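Local coordinates for outer surface protein (Bacillus cereus ATCC 14579, PDB 1X7F) that is of unknown function but is probably a 6-phospho-N-acetylmuramidase that hydrolyses phosphorylated cell-wall sugars, at residues A[180-186]-A[222-226]; A[40-44]-A[78-82]. All blocks are in the same frame, centred on the assembly; numbering follows the deposited sequence.

Contact 1 of 2, residues A[180-186]-A[222-226]; sequences GLPYDYF and TLEEH
A single beta bridge between Leu181 and Leu223 joins two loops that leave neighbouring strand ends, and it illustrates how a minimal backbone pairing is supplemented by a side-chain bond, a water and apolar packing. Leu181 N donates to Thr222 O over 2.9 Å, while Glu224 N returns a bond to Leu181 O over 3.0 Å. Leu181 thus uses both its N-H and its carbonyl, on the residues either side of Leu223, the pattern of a parallel bridge. Next to it, Gly180 N gives its hydrogen to Glu224 OE1 at 2.7 Å, met on the anti side of the carboxylate; OE2 of the same group forms a salt bridge with Arg227. A water reinforces the pairing, donating to Leu181 O and Glu225 OE1 and accepting from Glu225 N, so that Leu181 O takes two bonds.

In the eight-stranded parallel sheet, whose order suits a TIM-type (beta/alpha)8 barrel, these are the loops following the sixth strand, 167-170, and the seventh, 201-204. Pro182 is the N-cap of helix 183-195, and one turn on, Phe186 faces the bridge. Its CG lies anti to the backbone N (chi1 163°), which brings the ring across the end of Leu223: CD1 sits 3.9 Å above the plane, over the ring centre, as a CH-pi contact. The other methyl, CD2, packs against Phe186 CB at 3.7 Å. Thr222 CG2 adds a touch to Leu181 CD1 at 3.8 Å and comes obliquely to the Phe186 ring, while its OG1 bonds to Asn172 O. Glu225 OE1 lies 3.5 Å from Tyr183 CB, and the Tyr183 hydroxyl hydrogen-bonds Tyr374, a residue between two strands of the mixed sheet.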
loop_
_atom_site.group_PDB
_atom_site.type_symbol
_atom_site.label_atom_id
_atom_site.label_comp_id
_atom_site.label_asym_id
_atom_site.label_seq_id
_atom_site.Cartn_x
_atom_site.Cartn_y
_atom_site.Cartn_z
ATOM N N GLY A 180 0.996 -10.640 13.058
ATOM C CA GLY A 180 0.925 -9.332 12.425
ATOM C C GLY A 180 -0.001 -8.399 13.179
ATOM O O GLY A 180 -0.778 -8.847 14.042
ATOM N N LEU A 181 0.074 -7.104 12.854
ATOM C CA LEU A 181 -0.700 -6.083 13.577
ATOM C C LEU A 181 -2.196 -6.148 13.257
ATOM O O LEU A 181 -2.558 -6.431 12.111
ATOM C CB LEU A 181 -0.182 -4.665 13.257
ATOM C CG LEU A 181 1.305 -4.379 13.517
ATOM C CD1 LEU A 181 1.620 -2.892 13.303
ATOM C CD2 LEU A 181 1.744 -4.875 14.921
ATOM N N PRO A 182 -3.052 -5.893 14.256
ATOM C CA PRO A 182 -4.484 -5.718 14.009
ATOM C C PRO A 182 -4.745 -4.345 13.423
ATOM O O PRO A 182 -3.931 -3.423 13.594
ATOM C CB PRO A 182 -5.116 -5.847 15.411
ATOM C CG PRO A 182 -4.043 -5.418 16.360
ATOM C CD PRO A 182 -2.731 -5.799 15.700
ATOM N N TYR A 183 -5.874 -4.218 12.735
ATOM C CA TYR A 183 -6.175 -3.012 12.001
ATOM C C TYR A 183 -6.213 -1.731 12.849
ATOM O O TYR A 183 -5.542 -0.759 12.526
ATOM C CB TYR A 183 -7.480 -3.150 11.193
ATOM C CG TYR A 183 -7.692 -1.949 10.309
ATOM C CD1 TYR A 183 -6.928 -1.778 9.156
ATOM C CD2 TYR A 183 -8.623 -0.965 10.645
ATOM C CE1 TYR A 183 -7.106 -0.677 8.346
ATOM C CE2 TYR A 183 -8.812 0.153 9.835
ATOM C CZ TYR A 183 -8.050 0.289 8.697
ATOM O OH TYR A 183 -8.216 1.382 7.898
ATOM N N ASP A 184 -7.015 -1.709 13.904
ATOM C CA ASP A 184 -7.151 -0.471 14.682
ATOM C C ASP A 184 -5.826 -0.037 15.326
ATOM O O ASP A 184 -5.533 1.155 15.381
ATOM C CB ASP A 184 -8.269 -0.575 15.731
ATOM C CG ASP A 184 -9.674 -0.616 15.112
ATOM O OD1 ASP A 184 -9.899 -0.117 13.975
ATOM O OD2 ASP A 184 -10.637 -1.129 15.722
ATOM N N TYR A 185 -5.043 -1.000 15.816
ATOM C CA TYR A 185 -3.734 -0.702 16.395
ATOM C C TYR A 185 -2.804 -0.091 15.340
ATOM O O TYR A 185 -2.137 0.917 15.595
ATOM C CB TYR A 185 -3.114 -1.959 17.048
ATOM C CG TYR A 185 -1.725 -1.751 17.620
ATOM C CD1 TYR A 185 -1.550 -1.212 18.897
ATOM C CD2 TYR A 185 -0.583 -2.093 16.885
ATOM C CE1 TYR A 185 -0.286 -1.019 19.428
ATOM C CE2 TYR A 185 0.696 -1.897 17.406
ATOM C CZ TYR A 185 0.835 -1.351 18.671
ATOM O OH TYR A 185 2.089 -1.150 19.199
ATOM N N PHE A 186 -2.771 -0.715 14.161
ATOM C CA PHE A 186 -1.959 -0.271 13.025
ATOM C C PHE A 186 -2.248 1.177 12.616
ATOM O O PHE A 186 -1.332 1.933 12.267
ATOM C CB PHE A 186 -2.192 -1.222 11.846
ATOM C CG PHE A 186 -1.762 -0.672 10.508
ATOM C CD1 PHE A 186 -0.451 -0.838 10.061
ATOM C CD2 PHE A 186 -2.663 0.006 9.698
ATOM C CE1 PHE A 186 -0.051 -0.338 8.840
ATOM C CE2 PHE A 186 -2.265 0.512 8.459
ATOM C CZ PHE A 186 -0.955 0.336 8.036
ATOM N N THR A 222 3.142 -6.344 7.382
ATOM C CA THR A 222 2.876 -5.623 8.625
ATOM C C THR A 222 1.507 -5.961 9.229
ATOM O O THR A 222 1.413 -6.317 10.408
ATOM C CB THR A 222 2.956 -4.113 8.372
ATOM O OG1 THR A 222 4.309 -3.747 8.064
ATOM C CG2 THR A 222 2.627 -3.342 9.656
ATOM N N LEU A 223 0.454 -5.815 8.429
ATOM C CA LEU A 223 -0.908 -6.141 8.872
ATOM C C LEU A 223 -1.107 -7.640 8.778
ATOM O O LEU A 223 -0.791 -8.253 7.740
ATOM C CB LEU A 223 -1.964 -5.435 7.997
ATOM C CG LEU A 223 -2.312 -3.997 8.384
ATOM C CD1 LEU A 223 -2.899 -3.217 7.187
ATOM C CD2 LEU A 223 -3.248 -3.928 9.617
ATOM N N GLU A 224 -1.651 -8.235 9.833
ATOM C CA GLU A 224 -1.926 -9.670 9.787
ATOM C C GLU A 224 -2.890 -10.014 8.655
ATOM O O GLU A 224 -2.710 -11.030 7.979
ATOM C CB GLU A 224 -2.447 -10.203 11.140
ATOM C CG GLU A 224 -2.628 -11.715 11.179
ATOM C CD GLU A 224 -1.366 -12.466 10.772
ATOM O OE1 GLU A 224 -0.256 -11.985 11.088
ATOM O OE2 GLU A 224 -1.469 -13.555 10.149
ATOM N N GLU A 225 -3.879 -9.150 8.423
ATOM C CA GLU A 225 -4.954 -9.435 7.450
ATOM C C GLU A 225 -4.454 -9.513 6.011
ATOM O O GLU A 225 -5.165 -10.005 5.121
ATOM C CB GLU A 225 -6.092 -8.406 7.572
ATOM C CG GLU A 225 -5.660 -6.968 7.256
ATOM C CD GLU A 225 -6.645 -5.957 7.802
ATOM O OE1 GLU A 225 -6.719 -5.791 9.050
ATOM O OE2 GLU A 225 -7.344 -5.322 6.986
ATOM N N HIS A 226 -3.224 -9.048 5.791
ATOM C CA HIS A 226 -2.610 -9.031 4.473
ATOM C C HIS A 226 -1.872 -10.323 4.129
ATOM O O HIS A 226 -1.515 -10.529 2.969
ATOM C CB HIS A 226 -1.633 -7.858 4.363
ATOM C CG HIS A 226 -2.292 -6.528 4.177
ATOM N ND1 HIS A 226 -1.577 -5.349 4.129
ATOM C CD2 HIS A 226 -3.593 -6.188 4.002
ATOM C CE1 HIS A 226 -2.406 -4.341 3.939
ATOM N NE2 HIS A 226 -3.637 -4.823 3.855
HETATM O O HOH W 1 -4.801 -7.220 10.530
#

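Contact 2 of 2, residues A[40-44]-A[78-82]; sequences KEKDM and EIINH
Met44 on helix 40-51 lies against Glu78, Ile79 and His82 on helix 74-85, and its side chain shows how one flexible residue can fit several unlike neighbours. Its CB sits over one face of the His82 imidazole, 3.8 Å above the plane and displaced toward the rim, a CH-pi contact. CG follows at 4.0 Å from His82 CG, with Ile79 CG1 a little farther away. The sulfur then passes obliquely by the ring, 4.5 Å from SD to the His82 centroid, and meets Glu78 CG at 3.7 Å. A bend at the last torsion of Met44 (chi3 -71°) turns its CE to the carboxylate, where it touches Glu78 OE2. The backbone joins in too: Met44 O comes close to His82 CE1, whereas the approach of His82 ND1 to that carbonyl is too poorly angled to count as a hydrogen bond.

The other oxygen of Glu78 serves Lys40. The lysine chain, extended beyond CG, brings NZ to within 3.4 Å of Glu78 OE1, a salt bridge whose hydrogen bond is weak, and its CD lies equally near that oxygen. Beneath this polar pair, Ile79 is buried: its CG1 and CD1 both pack on Lys40 CB, and CD1 also lies 4.0 Å from Asp43 OD2. Asp43 OD1 is bonded to Tyr253 OH. Ile79 and Asp43 both reach Leu33 of strand 28-33, so they fill the layer between helices and sheet. The two helix axes run nearly parallel, 15° apart and 9.9 Å at closest approach, as expected of the first two helices around a (beta/alpha)8 barrel.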
loop_
_atom_site.group_PDB
_atom_site.type_symbol
_atom_site.label_atom_id
_atom_site.label_comp_id
_atom_site.label_asym_id
_atom_site.label_seq_id
_atom_site.Cartn_x
_atom_site.Cartn_y
_atom_site.Cartn_z
ATOM N N LYS A 40 25.204 -11.733 -4.879
ATOM C CA LYS A 40 25.158 -10.345 -5.339
ATOM C C LYS A 40 24.553 -10.239 -6.745
ATOM O O LYS A 40 23.887 -9.261 -7.052
ATOM C CB LYS A 40 26.546 -9.688 -5.278
ATOM C CG LYS A 40 27.529 -10.185 -6.326
ATOM C CD LYS A 40 28.928 -9.656 -6.093
ATOM C CE LYS A 40 29.903 -10.294 -7.068
ATOM N NZ LYS A 40 31.299 -9.923 -6.748
ATOM N N GLU A 41 24.774 -11.265 -7.569
ATOM C CA GLU A 41 24.256 -11.330 -8.935
ATOM C C GLU A 41 22.731 -11.276 -8.967
ATOM O O GLU A 41 22.154 -10.401 -9.610
ATOM C CB GLU A 41 24.738 -12.598 -9.650
ATOM C CG GLU A 41 26.247 -12.705 -9.844
ATOM C CD GLU A 41 26.949 -13.338 -8.655
ATOM O OE1 GLU A 41 28.021 -12.837 -8.265
ATOM O OE2 GLU A 41 26.431 -14.337 -8.111
ATOM N N LYS A 42 22.084 -12.204 -8.267
ATOM C CA LYS A 42 20.620 -12.262 -8.229
ATOM C C LYS A 42 19.987 -11.083 -7.494
ATOM O O LYS A 42 18.828 -10.748 -7.749
ATOM C CB LYS A 42 20.135 -13.587 -7.632
ATOM C CG LYS A 42 20.509 -14.824 -8.457
ATOM C CD LYS A 42 19.562 -15.990 -8.169
ATOM C CE LYS A 42 19.827 -16.629 -6.813
ATOM N NZ LYS A 42 21.071 -17.458 -6.819
ATOM N N ASP A 43 20.736 -10.469 -6.577
ATOM C CA ASP A 43 20.261 -9.278 -5.864
ATOM C C ASP A 43 20.301 -8.068 -6.801
ATOM O O ASP A 43 19.386 -7.234 -6.796
ATOM C CB ASP A 43 21.121 -8.978 -4.630
ATOM C CG ASP A 43 20.784 -9.852 -3.430
ATOM O OD1 ASP A 43 19.635 -10.353 -3.317
ATOM O OD2 ASP A 43 21.629 -10.071 -2.532
ATOM N N MET A 44 21.377 -7.975 -7.579
ATOM C CA MET A 44 21.557 -6.888 -8.539
ATOM C C MET A 44 20.569 -7.015 -9.693
ATOM O O MET A 44 19.990 -6.024 -10.119
ATOM C CB MET A 44 23.016 -6.807 -9.029
ATOM C CG MET A 44 23.970 -6.283 -7.958
ATOM S SD MET A 44 25.626 -5.848 -8.489
ATOM C CE MET A 44 26.361 -7.456 -8.822
ATOM N N GLU A 78 28.908 -2.996 -3.482
ATOM C CA GLU A 78 28.575 -3.205 -4.890
ATOM C C GLU A 78 27.061 -3.174 -5.097
ATOM O O GLU A 78 26.555 -2.418 -5.934
ATOM C CB GLU A 78 29.162 -4.524 -5.402
ATOM C CG GLU A 78 28.843 -4.816 -6.865
ATOM C CD GLU A 78 29.751 -5.875 -7.486
ATOM O OE1 GLU A 78 30.417 -6.630 -6.740
ATOM O OE2 GLU A 78 29.794 -5.952 -8.737
ATOM N N ILE A 79 26.352 -3.996 -4.325
ATOM C CA ILE A 79 24.897 -4.048 -4.366
ATOM C C ILE A 79 24.288 -2.655 -4.179
ATOM O O ILE A 79 23.437 -2.247 -4.972
ATOM C CB ILE A 79 24.338 -5.056 -3.319
ATOM C CG1 ILE A 79 24.758 -6.489 -3.665
ATOM C CG2 ILE A 79 22.828 -4.978 -3.264
ATOM C CD1 ILE A 79 24.680 -7.461 -2.503
ATOM N N ILE A 80 24.742 -1.931 -3.151
ATOM C CA ILE A 80 24.220 -0.591 -2.836
ATOM C C ILE A 80 24.527 0.428 -3.942
ATOM O O ILE A 80 23.706 1.310 -4.231
ATOM C CB ILE A 80 24.720 -0.095 -1.447
ATOM C CG1 ILE A 80 24.036 -0.879 -0.322
ATOM C CG2 ILE A 80 24.448 1.392 -1.271
ATOM C CD1 ILE A 80 24.664 -0.705 1.057
ATOM N N ASN A 81 25.695 0.288 -4.563
ATOM C CA ASN A 81 26.085 1.147 -5.682
ATOM C C ASN A 81 25.188 0.902 -6.897
ATOM O O ASN A 81 24.787 1.838 -7.591
ATOM C CB ASN A 81 27.550 0.917 -6.054
ATOM C CG ASN A 81 28.328 2.206 -6.192
ATOM O OD1 ASN A 81 27.960 3.104 -6.958
ATOM N ND2 ASN A 81 29.436 2.297 -5.461
ATOM N N HIS A 82 24.887 -0.369 -7.143
ATOM C CA HIS A 82 23.975 -0.743 -8.205
ATOM C C HIS A 82 22.593 -0.146 -7.917
ATOM O O HIS A 82 21.949 0.387 -8.819
ATOM C CB HIS A 82 23.913 -2.262 -8.330
ATOM C CG HIS A 82 23.183 -2.736 -9.544
ATOM N ND1 HIS A 82 21.899 -3.241 -9.491
ATOM C CD2 HIS A 82 23.554 -2.779 -10.847
ATOM C CE1 HIS A 82 21.513 -3.575 -10.709
ATOM N NE2 HIS A 82 22.500 -3.308 -11.549
#

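How the contacts relate
Both contacts belong to the range of the N-terminal 6-phospho-N-acetylmuramidase family, yet they are well separated: their centres are 32 Å apart and their nearest atoms about 20 Å, so neither touches the other. Contact 2 joins the helices that follow the first two strands, whereas contact 1 joins loops beyond the sixth and seventh. The centre of contact 2 lies about 25 Å from the centre of the chain, that of contact 1 about 13 Å, near the mixed-sheet part. In TIM-type barrels, loops after the strands commonly line the active site, so 180-186 with 222-226 is the likelier to lie near one, although the position of an active site is not established.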